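Local coordinates for protein PTHB1 (Homo sapiens, PDB 4YD8) that forms part of the BBSome, a coat complex thought to sort specific membrane proteins to primary cilia and required for ciliogenesis, at residues C28-N33 with K43-S48; L53-P58 with L72-D77; V82-V87 with A100-R105; V335-G340 with G347-L352. All blocks are in the same frame, centred on the assembly; numbering follows the deposited sequence. Where two conformers were deposited one is given.

Contact 1. Residues C28-N33 with K43-S48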
loop_
_atom_site.group_PDB
_atom_site.type_symbol
_atom_site.label_atom_id
_atom_site.label_comp_id
_atom_site.label_asym_id
_atom_site.label_seq_id
_atom_site.Cartn_x
_atom_site.Cartn_y
_atom_site.Cartn_z
ATOM N N CYS A 28 -0.770 -3.094 -6.193
ATOM C CA CYS A 28 -1.198 -2.450 -7.436
ATOM C C CYS A 28 -2.099 -1.236 -7.211
ATOM O O CYS A 28 -2.414 -0.541 -8.160
ATOM C CB CYS A 28 -1.949 -3.448 -8.323
ATOM S SG CYS A 28 -0.861 -4.681 -9.097
ATOM N N LEU A 29 -2.538 -1.027 -5.973
ATOM C CA LEU A 29 -3.482 0.061 -5.648
ATOM C C LEU A 29 -2.836 1.122 -4.752
ATOM O O LEU A 29 -2.272 0.795 -3.697
ATOM C CB LEU A 29 -4.722 -0.519 -4.953
ATOM C CG LEU A 29 -5.724 0.520 -4.434
ATOM C CD1 LEU A 29 -6.325 1.312 -5.599
ATOM C CD2 LEU A 29 -6.807 -0.167 -3.594
ATOM N N CYS A 30 -2.922 2.384 -5.156
ATOM C CA CYS A 30 -2.400 3.461 -4.349
ATOM C C CYS A 30 -3.403 4.611 -4.319
ATOM O O CYS A 30 -4.020 4.931 -5.333
ATOM C CB CYS A 30 -1.043 3.922 -4.898
ATOM S SG CYS A 30 -0.248 5.188 -3.910
ATOM N N LEU A 31 -3.588 5.174 -3.137
ATOM C CA LEU A 31 -4.459 6.335 -2.945
ATOM C C LEU A 31 -3.625 7.513 -2.459
ATOM O O LEU A 31 -3.126 7.492 -1.335
ATOM C CB LEU A 31 -5.557 6.028 -1.925
ATOM C CG LEU A 31 -7.015 5.791 -2.315
ATOM C CD1 LEU A 31 -7.855 5.575 -1.047
ATOM C CD2 LEU A 31 -7.585 6.956 -3.143
ATOM N N ALA A 32 -3.478 8.546 -3.285
ATOM C CA ALA A 32 -2.602 9.650 -2.895
ATOM C C ALA A 32 -2.863 10.907 -3.699
ATOM O O ALA A 32 -3.449 10.854 -4.782
ATOM C CB ALA A 32 -1.115 9.235 -3.070
ATOM N N ASN A 33 -2.405 12.033 -3.167
ATOM C CA ASN A 33 -2.554 13.314 -3.849
ATOM C C ASN A 33 -1.423 13.459 -4.859
ATOM O O ASN A 33 -0.556 14.319 -4.716
ATOM C CB ASN A 33 -2.549 14.463 -2.844
ATOM C CG ASN A 33 -2.845 15.804 -3.493
ATOM O OD1 ASN A 33 -3.290 15.862 -4.638
ATOM N ND2 ASN A 33 -2.587 16.884 -2.770
ATOM N N LYS A 43 -6.170 10.757 -5.364
ATOM C CA LYS A 43 -6.564 10.149 -6.629
ATOM C C LYS A 43 -6.311 8.659 -6.493
ATOM O O LYS A 43 -5.492 8.255 -5.676
ATOM C CB LYS A 43 -5.780 10.715 -7.811
ATOM C CG LYS A 43 -6.225 12.113 -8.215
ATOM C CD LYS A 43 -5.666 13.154 -7.277
ATOM C CE LYS A 43 -6.385 14.485 -7.442
ATOM N NZ LYS A 43 -5.908 15.417 -6.397
ATOM N N ILE A 44 -7.017 7.852 -7.279
ATOM C CA ILE A 44 -6.789 6.409 -7.275
ATOM C C ILE A 44 -5.761 6.102 -8.356
ATOM O O ILE A 44 -5.960 6.462 -9.524
ATOM C CB ILE A 44 -8.069 5.618 -7.554
ATOM C CG1 ILE A 44 -9.176 5.986 -6.564
ATOM C CG2 ILE A 44 -7.815 4.119 -7.507
ATOM C CD1 ILE A 44 -10.506 5.408 -6.972
ATOM N N ILE A 45 -4.661 5.464 -7.968
ATOM C CA ILE A 45 -3.662 5.032 -8.937
ATOM C C ILE A 45 -3.629 3.518 -8.943
ATOM O O ILE A 45 -3.473 2.904 -7.888
ATOM C CB ILE A 45 -2.237 5.551 -8.616
ATOM C CG1 ILE A 45 -2.236 7.077 -8.481
ATOM C CG2 ILE A 45 -1.242 5.062 -9.696
ATOM C CD1 ILE A 45 -2.187 7.563 -7.070
ATOM N N VAL A 46 -3.800 2.922 -10.121
ATOM C CA VAL A 46 -3.755 1.472 -10.234
ATOM C C VAL A 46 -2.858 1.040 -11.385
ATOM O O VAL A 46 -3.015 1.518 -12.513
ATOM C CB VAL A 46 -5.162 0.850 -10.454
ATOM C CG1 VAL A 46 -5.055 -0.682 -10.517
ATOM C CG2 VAL A 46 -6.113 1.235 -9.334
ATOM N N GLY A 47 -1.917 0.140 -11.096
ATOM C CA GLY A 47 -1.108 -0.461 -12.149
ATOM C C GLY A 47 -1.522 -1.912 -12.331
ATOM O O GLY A 47 -1.965 -2.548 -11.377
ATOM N N SER A 48 -1.421 -2.438 -13.549
ATOM C CA SER A 48 -1.804 -3.828 -13.771
ATOM C C SER A 48 -0.635 -4.673 -14.272
ATOM O O SER A 48 0.362 -4.144 -14.774
ATOM C CB SER A 48 -2.979 -3.926 -14.755
ATOM O OG SER A 48 -2.577 -3.887 -16.105
#
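L29 to A32 pair with V46 to K43 as an antiparallel ladder whose strand axes come within 4.8 Å and whose directions differ by 157°, the twist of a propeller blade. C30 and I45 exchange both backbone bonds, A32 and K43 do likewise, and G47 N closes the far end on C28 O; that oxygen also receives the CA-H of V46, with CA 3.2 Å away. On the face of L29, L31, I44 and V46, the L29 methyl CD1 rests against both I44 CG2 and V46 CG2, 3.7 Å from each, the three methyls forming a triangle. CG of L29 stands anti to the backbone N (chi1 174°), and the second torsion (chi2 64°) then sets CD1 against the partner strand. On the face of C30, A32, I45 and K43, C30 CB and I45 CB stand 4.2 Å apart, and I45 CD1 comes within 3.6 Å of C30 O. At the strand end K43 bends at chi2, and its NZ makes a weak bond, 3.2 Å, to N33 OD1. Its firmer partners are D35, by a salt bridge, and Q41 O, while N33 OD1 also bonds S37. At the opposite end C28 CB presses to 3.2 Å from G47 O, a buried oxygen without a hydrogen-bonding partner. The pairing thus joins the innermost strand of a blade to its neighbour through apolar side chains facing the flanking blades, and its charge is confined to the hairpin end, where several oxygens share one ammonium.

Contact 2. Residues L53-P58 with L72-D77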
loop_
_atom_site.group_PDB
_atom_site.type_symbol
_atom_site.label_atom_id
_atom_site.label_comp_id
_atom_site.label_asym_id
_atom_site.label_seq_id
_atom_site.Cartn_x
_atom_site.Cartn_y
_atom_site.Cartn_z
ATOM N N LEU A 53 -1.041 1.721 -16.547
ATOM C CA LEU A 53 -1.123 2.582 -15.374
ATOM C C LEU A 53 -2.334 3.495 -15.550
ATOM O O LEU A 53 -2.461 4.163 -16.579
ATOM C CB LEU A 53 0.171 3.402 -15.205
ATOM C CG LEU A 53 0.447 4.201 -13.912
ATOM C CD1 LEU A 53 -0.476 5.409 -13.731
ATOM C CD2 LEU A 53 0.363 3.313 -12.690
ATOM N N ARG A 54 -3.218 3.522 -14.557
ATOM C CA ARG A 54 -4.424 4.350 -14.635
ATOM C C ARG A 54 -4.550 5.237 -13.398
ATOM O O ARG A 54 -4.246 4.809 -12.294
ATOM C CB ARG A 54 -5.681 3.468 -14.788
ATOM C CG ARG A 54 -5.687 2.649 -16.086
ATOM C CD ARG A 54 -6.825 1.622 -16.134
ATOM N NE ARG A 54 -6.851 0.907 -17.412
ATOM C CZ ARG A 54 -6.435 -0.347 -17.586
ATOM N NH1 ARG A 54 -5.937 -1.038 -16.568
ATOM N NH2 ARG A 54 -6.506 -0.914 -18.784
ATOM N N ILE A 55 -5.011 6.466 -13.593
ATOM C CA ILE A 55 -5.256 7.380 -12.484
ATOM C C ILE A 55 -6.690 7.905 -12.573
ATOM O O ILE A 55 -7.106 8.399 -13.625
ATOM C CB ILE A 55 -4.282 8.576 -12.498
ATOM C CG1 ILE A 55 -2.820 8.093 -12.506
ATOM C CG2 ILE A 55 -4.551 9.497 -11.294
ATOM C CD1 ILE A 55 -1.807 9.264 -12.557
ATOM N N PHE A 56 -7.436 7.778 -11.482
ATOM C CA PHE A 56 -8.845 8.195 -11.438
ATOM C C PHE A 56 -9.099 9.267 -10.392
ATOM O O PHE A 56 -8.484 9.282 -9.327
ATOM C CB PHE A 56 -9.793 7.024 -11.110
ATOM C CG PHE A 56 -9.781 5.903 -12.110
ATOM C CD1 PHE A 56 -8.867 4.867 -11.995
ATOM C CD2 PHE A 56 -10.706 5.875 -13.156
ATOM C CE1 PHE A 56 -8.864 3.822 -12.908
ATOM C CE2 PHE A 56 -10.710 4.832 -14.072
ATOM C CZ PHE A 56 -9.776 3.803 -13.948
ATOM N N SER A 57 -10.064 10.124 -10.690
ATOM C CA SER A 57 -10.650 11.014 -9.695
ATOM C C SER A 57 -12.159 10.819 -9.783
ATOM O O SER A 57 -12.832 11.513 -10.520
ATOM C CB SER A 57 -10.243 12.471 -9.953
ATOM O OG SER A 57 -10.670 13.309 -8.895
ATOM N N PRO A 58 -12.684 9.829 -9.058
ATOM C CA PRO A 58 -14.077 9.400 -9.250
ATOM C C PRO A 58 -15.104 10.416 -8.760
ATOM O O PRO A 58 -14.878 11.125 -7.780
ATOM C CB PRO A 58 -14.171 8.107 -8.428
ATOM C CG PRO A 58 -13.034 8.169 -7.472
ATOM C CD PRO A 58 -11.949 8.960 -8.129
ATOM N N LEU A 72 -11.584 9.122 -15.407
ATOM C CA LEU A 72 -10.239 8.672 -15.753
ATOM C C LEU A 72 -9.378 9.873 -16.133
ATOM O O LEU A 72 -9.621 10.520 -17.148
ATOM C CB LEU A 72 -10.286 7.659 -16.901
ATOM C CG LEU A 72 -8.938 7.117 -17.374
ATOM C CD1 LEU A 72 -8.344 6.201 -16.317
ATOM C CD2 LEU A 72 -9.109 6.389 -18.700
ATOM N N LEU A 73 -8.379 10.174 -15.314
ATOM C CA LEU A 73 -7.500 11.307 -15.589
ATOM C C LEU A 73 -6.405 10.928 -16.569
ATOM O O LEU A 73 -5.984 11.736 -17.379
ATOM C CB LEU A 73 -6.871 11.822 -14.301
ATOM C CG LEU A 73 -7.832 12.314 -13.219
ATOM C CD1 LEU A 73 -7.037 12.860 -12.048
ATOM C CD2 LEU A 73 -8.795 13.358 -13.766
ATOM N N LEU A 74 -5.944 9.687 -16.477
ATOM C CA LEU A 74 -4.815 9.267 -17.273
ATOM C C LEU A 74 -4.777 7.761 -17.387
ATOM O O LEU A 74 -5.021 7.047 -16.415
ATOM C CB LEU A 74 -3.510 9.775 -16.661
ATOM C CG LEU A 74 -2.208 9.391 -17.382
ATOM C CD1 LEU A 74 -1.326 10.608 -17.530
ATOM C CD2 LEU A 74 -1.464 8.315 -16.622
ATOM N N GLU A 75 -4.464 7.294 -18.586
ATOM C CA GLU A 75 -4.195 5.890 -18.820
ATOM C C GLU A 75 -2.985 5.815 -19.735
ATOM O O GLU A 75 -2.966 6.460 -20.772
ATOM C CB GLU A 75 -5.406 5.196 -19.453
ATOM C CG GLU A 75 -5.150 3.744 -19.833
ATOM C CD GLU A 75 -6.353 3.094 -20.489
ATOM O OE1 GLU A 75 -7.253 2.616 -19.762
ATOM O OE2 GLU A 75 -6.392 3.061 -21.735
ATOM N N VAL A 76 -1.975 5.051 -19.344
ATOM C CA VAL A 76 -0.804 4.875 -20.192
ATOM C C VAL A 76 -0.367 3.409 -20.196
ATOM O O VAL A 76 -0.371 2.730 -19.163
ATOM C CB VAL A 76 0.378 5.785 -19.744
ATOM C CG1 VAL A 76 0.686 5.590 -18.280
ATOM C CG2 VAL A 76 1.619 5.513 -20.588
ATOM N N ASP A 77 -0.013 2.925 -21.378
ATOM C CA ASP A 77 0.564 1.603 -21.532
ATOM C C ASP A 77 2.070 1.670 -21.298
ATOM O O ASP A 77 2.812 2.162 -22.147
ATOM C CB ASP A 77 0.267 1.050 -22.932
ATOM C CG ASP A 77 0.729 -0.379 -23.103
ATOM O OD1 ASP A 77 1.285 -0.950 -22.142
ATOM O OD2 ASP A 77 0.548 -0.933 -24.209
HETATM O O HOH W 1 -8.174 0.213 -21.158
#
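R54 and E75 carry the polar interaction across this pair of outer blade strands. The two side chains run alongside each other, pointing the same way, and R54 NE donates to E75 OE1 at 2.9 Å in a salt bridge with an N-H...O angle of 159°. The oxygen lies near the guanidinium plane; the nitrogen meets it from above the carboxylate plane, and the two flat groups are turned 82° apart. A water in the guanidinium plane accepts from R54 NH2 and donates to E75 OE1, giving that oxygen a second donor. R54 NH2 also forms a salt bridge with E22, so the arginine is shared by two acids.

Aromatic packing comes next along the same face: L72 CD1 sits over one face of the F56 ring, 3.8 Å from its centroid and displaced toward the rim, a CH-pi contact nearest to CE2 (3.5 Å). W14 of the closing strand meets F56 edge-to-face.

Backbone bonding shows a classic beta bulge. L73 and L74 both face I55, whose O accepts from L73 N at 2.8 Å and only weakly from L74 N. The extra residue turns L73 toward the partner strand, and its CD1 packs 3.8 Å from S57 CB. On the other face L53 CB meets V76 CG1.

Chemically, a partly exposed blade edge combines registered apolar pairs with a direct ion pair and an added water bridge; E75 and E22 together would be expected to stabilise the arginine's positive charge.

Contact 3. Residues V82-V87 with A100-R105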
loop_
_atom_site.group_PDB
_atom_site.type_symbol
_atom_site.label_atom_id
_atom_site.label_comp_id
_atom_site.label_asym_id
_atom_site.label_seq_id
_atom_site.Cartn_x
_atom_site.Cartn_y
_atom_site.Cartn_z
ATOM N N VAL A 82 3.228 -4.087 -14.206
ATOM C CA VAL A 82 3.406 -3.270 -13.018
ATOM C C VAL A 82 3.313 -4.158 -11.781
ATOM O O VAL A 82 2.311 -4.842 -11.579
ATOM C CB VAL A 82 2.372 -2.141 -12.949
ATOM C CG1 VAL A 82 2.521 -1.366 -11.647
ATOM C CG2 VAL A 82 2.530 -1.216 -14.143
ATOM N N LEU A 83 4.374 -4.172 -10.981
ATOM C CA LEU A 83 4.415 -4.977 -9.759
ATOM C C LEU A 83 3.914 -4.202 -8.544
ATOM O O LEU A 83 3.348 -4.782 -7.626
ATOM C CB LEU A 83 5.831 -5.466 -9.483
ATOM C CG LEU A 83 6.446 -6.383 -10.549
ATOM C CD1 LEU A 83 7.755 -6.962 -10.042
ATOM C CD2 LEU A 83 5.463 -7.475 -10.927
ATOM N N GLN A 84 4.145 -2.895 -8.533
ATOM C CA GLN A 84 3.764 -2.074 -7.383
ATOM C C GLN A 84 3.730 -0.602 -7.765
ATOM O O GLN A 84 4.467 -0.178 -8.655
ATOM C CB GLN A 84 4.746 -2.309 -6.227
ATOM C CG GLN A 84 4.252 -1.806 -4.867
ATOM C CD GLN A 84 5.165 -2.207 -3.728
ATOM O OE1 GLN A 84 5.927 -3.180 -3.830
ATOM N NE2 GLN A 84 5.100 -1.455 -2.630
ATOM N N VAL A 85 2.860 0.169 -7.111
ATOM C CA VAL A 85 2.862 1.625 -7.257
ATOM C C VAL A 85 2.897 2.270 -5.869
ATOM O O VAL A 85 2.270 1.764 -4.925
ATOM C CB VAL A 85 1.624 2.144 -8.044
ATOM C CG1 VAL A 85 1.756 1.825 -9.536
ATOM C CG2 VAL A 85 0.354 1.538 -7.488
ATOM N N GLU A 86 3.653 3.356 -5.743
ATOM C CA GLU A 86 3.729 4.125 -4.498
ATOM C C GLU A 86 3.906 5.596 -4.855
ATOM O O GLU A 86 4.352 5.925 -5.948
ATOM C CB GLU A 86 4.890 3.686 -3.596
ATOM C CG GLU A 86 4.868 2.226 -3.082
ATOM C CD GLU A 86 3.660 1.864 -2.211
ATOM O OE1 GLU A 86 2.943 2.767 -1.687
ATOM O OE2 GLU A 86 3.447 0.642 -2.026
ATOM N N VAL A 87 3.580 6.470 -3.914
ATOM C CA VAL A 87 3.645 7.906 -4.145
ATOM C C VAL A 87 4.369 8.515 -2.971
ATOM O O VAL A 87 4.035 8.227 -1.823
ATOM C CB VAL A 87 2.229 8.521 -4.291
ATOM C CG1 VAL A 87 2.306 10.060 -4.301
ATOM C CG2 VAL A 87 1.541 7.972 -5.551
ATOM N N ALA A 100 6.078 6.354 -8.035
ATOM C CA ALA A 100 7.072 5.320 -8.347
ATOM C C ALA A 100 6.330 4.106 -8.889
ATOM O O ALA A 100 5.334 3.672 -8.316
ATOM C CB ALA A 100 7.890 4.953 -7.118
ATOM N N VAL A 101 6.802 3.586 -10.013
ATOM C CA VAL A 101 6.240 2.391 -10.610
ATOM C C VAL A 101 7.332 1.336 -10.611
ATOM O O VAL A 101 8.400 1.541 -11.197
ATOM C CB VAL A 101 5.747 2.643 -12.044
ATOM C CG1 VAL A 101 5.161 1.363 -12.653
ATOM C CG2 VAL A 101 4.708 3.795 -12.055
ATOM N N LEU A 102 7.069 0.225 -9.941
ATOM C CA LEU A 102 8.029 -0.870 -9.890
ATOM C C LEU A 102 7.701 -1.883 -10.963
ATOM O O LEU A 102 6.572 -2.377 -11.030
ATOM C CB LEU A 102 8.010 -1.532 -8.511
ATOM C CG LEU A 102 9.010 -2.673 -8.317
ATOM C CD1 LEU A 102 10.446 -2.150 -8.478
ATOM C CD2 LEU A 102 8.790 -3.301 -6.950
ATOM N N HIS A 103 8.697 -2.199 -11.791
ATOM C CA HIS A 103 8.610 -3.285 -12.765
ATOM C C HIS A 103 9.602 -4.360 -12.348
ATOM O O HIS A 103 10.391 -4.151 -11.432
ATOM C CB HIS A 103 8.936 -2.797 -14.186
ATOM C CG HIS A 103 8.021 -1.725 -14.695
ATOM N ND1 HIS A 103 6.736 -1.978 -15.120
ATOM C CD2 HIS A 103 8.215 -0.390 -14.860
ATOM C CE1 HIS A 103 6.173 -0.848 -15.522
ATOM N NE2 HIS A 103 7.057 0.123 -15.388
ATOM N N SER A 104 9.572 -5.497 -13.029
ATOM C CA SER A 104 10.493 -6.585 -12.715
ATOM C C SER A 104 11.966 -6.164 -12.751
ATOM O O SER A 104 12.742 -6.535 -11.859
ATOM C CB SER A 104 10.280 -7.750 -13.678
ATOM O OG SER A 104 11.218 -8.772 -13.402
ATOM N N ARG A 105 12.355 -5.420 -13.786
ATOM C CA ARG A 105 13.750 -5.011 -13.941
ATOM C C ARG A 105 13.986 -3.501 -14.033
ATOM O O ARG A 105 15.062 -3.064 -14.452
ATOM C CB ARG A 105 14.361 -5.687 -15.182
ATOM C CG ARG A 105 14.373 -7.200 -15.088
ATOM C CD ARG A 105 15.321 -7.685 -14.000
ATOM N NE ARG A 105 16.700 -7.292 -14.275
ATOM C CZ ARG A 105 17.583 -8.049 -14.918
ATOM N NH1 ARG A 105 17.243 -9.256 -15.357
ATOM N NH2 ARG A 105 18.810 -7.591 -15.122
#
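V82 and V101 interlock beside the bulge of this hairpin. The methyl V101 CG1 is the bump, and the fork of V82 receives it: CG1 lies 3.9 Å and CG2 4.0 Å away, the two side chains crossing at about a right angle. V82 CG2 does double duty, for it also touches H103 CE1 at 3.9 Å, approaching the ring obliquely. H103 ND1 is hydrogen-bonded with P81 O.

L83 is a second bump, made by a classic beta bulge in which L83 and Q84 both face L102. The extra residue sends the leucine toward the partner strand. L83 N gives its hydrogen to L102 O at 2.8 Å. Its CG is anti to the carbonyl carbon (chi1 -62°), and the extended second torsion (chi2 -171°) brings CD1 to 3.8 Å from S104 N. Past the bulge the fit is flatter. Q84 CB and L102 CB face each other at 4.1 Å, and V85 CG1 meets V101 CG2 only loosely; V85 instead turns to C30 of the preceding blade.

On the face of Q84, E86, A100 and L102, the extended Q84 chain lies beside E86, and NE2 donates to E86 OE2 at 2.7 Å, nearly within its own amide plane and on the anti lone pair of the acid. Q84 OE1 accepts from M142 N of the next blade, on the strand that ends at G145, a residue critical for stability. A buried amide therefore links two blades, and its bond to E86 probably fixes which end of the amide faces the neighbour.

Contact 4. Residues V335-G340 with G347-L352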
loop_
_atom_site.group_PDB
_atom_site.type_symbol
_atom_site.label_atom_id
_atom_site.label_comp_id
_atom_site.label_asym_id
_atom_site.label_seq_id
_atom_site.Cartn_x
_atom_site.Cartn_y
_atom_site.Cartn_z
ATOM N N VAL A 335 -8.157 -7.749 -3.380
ATOM C CA VAL A 335 -6.730 -8.021 -3.191
ATOM C C VAL A 335 -6.038 -6.843 -2.546
ATOM O O VAL A 335 -4.921 -6.971 -2.064
ATOM C CB VAL A 335 -5.989 -8.324 -4.499
ATOM C CG1 VAL A 335 -6.397 -9.665 -5.035
ATOM C CG2 VAL A 335 -6.178 -7.188 -5.521
ATOM N N ALA A 336 -6.688 -5.677 -2.576
ATOM C CA ALA A 336 -6.173 -4.504 -1.883
ATOM C C ALA A 336 -7.321 -3.612 -1.458
ATOM O O ALA A 336 -8.336 -3.535 -2.144
ATOM C CB ALA A 336 -5.200 -3.706 -2.768
ATOM N N VAL A 337 -7.135 -2.940 -0.328
ATOM C CA VAL A 337 -8.095 -1.957 0.163
ATOM C C VAL A 337 -7.326 -0.746 0.650
ATOM O O VAL A 337 -6.246 -0.880 1.251
ATOM C CB VAL A 337 -8.989 -2.539 1.287
ATOM C CG1 VAL A 337 -8.150 -3.117 2.442
ATOM C CG2 VAL A 337 -9.954 -1.498 1.790
ATOM N N ARG A 338 -7.850 0.438 0.342
ATOM C CA ARG A 338 -7.291 1.698 0.828
ATOM C C ARG A 338 -8.403 2.602 1.339
ATOM O O ARG A 338 -9.564 2.439 0.954
ATOM C CB ARG A 338 -6.493 2.399 -0.286
ATOM C CG ARG A 338 -5.245 1.609 -0.716
ATOM C CD ARG A 338 -4.166 1.746 0.346
ATOM N NE ARG A 338 -2.893 1.152 -0.072
ATOM C CZ ARG A 338 -2.598 -0.137 0.020
ATOM N NH1 ARG A 338 -3.481 -1.000 0.512
ATOM N NH2 ARG A 338 -1.408 -0.567 -0.386
ATOM N N VAL A 339 -8.048 3.542 2.211
ATOM C CA VAL A 339 -8.979 4.561 2.690
ATOM C C VAL A 339 -8.417 5.935 2.390
ATOM O O VAL A 339 -7.239 6.177 2.591
ATOM C CB VAL A 339 -9.231 4.431 4.209
ATOM C CG1 VAL A 339 -10.127 5.556 4.724
ATOM C CG2 VAL A 339 -9.856 3.083 4.499
ATOM N N GLY A 340 -9.250 6.855 1.929
ATOM C CA GLY A 340 -8.716 8.175 1.656
ATOM C C GLY A 340 -9.770 9.216 1.433
ATOM O O GLY A 340 -10.947 9.011 1.732
ATOM N N GLY A 347 -12.460 9.290 4.687
ATOM C CA GLY A 347 -12.862 7.936 5.039
ATOM C C GLY A 347 -13.584 7.158 3.952
ATOM O O GLY A 347 -14.389 6.279 4.252
ATOM N N VAL A 348 -13.296 7.469 2.691
ATOM C CA VAL A 348 -13.841 6.691 1.584
ATOM C C VAL A 348 -13.036 5.405 1.402
ATOM O O VAL A 348 -11.814 5.436 1.366
ATOM C CB VAL A 348 -13.851 7.496 0.268
ATOM C CG1 VAL A 348 -14.144 6.575 -0.927
ATOM C CG2 VAL A 348 -14.872 8.642 0.341
ATOM N N ILE A 349 -13.729 4.278 1.301
ATOM C CA ILE A 349 -13.091 2.978 1.099
ATOM C C ILE A 349 -12.931 2.699 -0.384
ATOM O O ILE A 349 -13.886 2.840 -1.148
ATOM C CB ILE A 349 -13.911 1.824 1.720
ATOM C CG1 ILE A 349 -14.021 1.977 3.233
ATOM C CG2 ILE A 349 -13.289 0.449 1.395
ATOM C CD1 ILE A 349 -14.888 0.888 3.850
ATOM N N VAL A 350 -11.729 2.314 -0.790
ATOM C CA VAL A 350 -11.502 1.902 -2.172
ATOM C C VAL A 350 -11.037 0.452 -2.173
ATOM O O VAL A 350 -10.073 0.117 -1.486
ATOM C CB VAL A 350 -10.451 2.773 -2.877
ATOM C CG1 VAL A 350 -10.229 2.292 -4.325
ATOM C CG2 VAL A 350 -10.855 4.265 -2.826
ATOM N N THR A 351 -11.727 -0.406 -2.920
ATOM C CA THR A 351 -11.298 -1.807 -3.059
ATOM C C THR A 351 -10.939 -2.171 -4.495
ATOM O O THR A 351 -11.556 -1.682 -5.446
ATOM C CB THR A 351 -12.384 -2.803 -2.599
ATOM O OG1 THR A 351 -13.585 -2.580 -3.356
ATOM C CG2 THR A 351 -12.674 -2.658 -1.109
ATOM N N LEU A 352 -9.961 -3.064 -4.639
ATOM C CA LEU A 352 -9.552 -3.588 -5.933
ATOM C C LEU A 352 -9.514 -5.114 -5.888
ATOM O O LEU A 352 -8.911 -5.694 -4.976
ATOM C CB LEU A 352 -8.172 -3.045 -6.321
ATOM C CG LEU A 352 -7.557 -3.600 -7.612
ATOM C CD1 LEU A 352 -8.350 -3.147 -8.841
ATOM C CD2 LEU A 352 -6.112 -3.163 -7.714
#
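R338, paired through its backbone with V350, bears the guanidinium of this hairpin. The edge of that flat group is occupied by V337 O, which accepts from NH1 at 2.9 Å and lies only 6° out of the guanidinium plane; the donor itself stands well above the carbonyl plane. Chi2 turns CD aside (-75°); the charged end leads away from the partner strand. R338 also touches L29 of the next blade.

Five antiparallel pairs run from A336-L352 to G340-V348, with a bulge at each end. At one, V335 N and A336 N both bond L352 O, gripping it with two donors, and V335 CG2 crowds the same oxygen at 3.2 Å. At the other, G347 and V348 face G340 in a G1 bulge, G347 holding positive phi while V339 CG1 packs 3.6 Å from G347 CA. Between them, V337 CG2 meets I349 CG2 at 3.9 Å, crossing it obliquely.

Hydrogen bonding across the hairpin is thus wholly backbone, so its register rests on the main chain and the two bulges, while V337 and V339 pack toward strand 291-298 and the arginine is bound to its own strand.

In this N-terminal seven-bladed propeller, contacts 1, 3 and 4 join the innermost strand of a blade to the second, and come from three successive blades: 335-340/347-352, then 28-33/43-48, then 82-87/100-105. Contact 1 is the middle layer, with L29 packing on A336 and R338 of contact 4, and A32 and C30 on V87 of contact 3. Contact 2 belongs to the same blade as contact 1, sharing its sheet, but its centre lies about 18 Å from the centre of the chain. Its chemistry shifts to a salt bridge, a water and an aromatic face; buried contacts 1 and 3 add apolar contacts to backbone ladders, contact 3 with a buried amide, and in partly buried contact 4 only backbone hydrogen bonds cross.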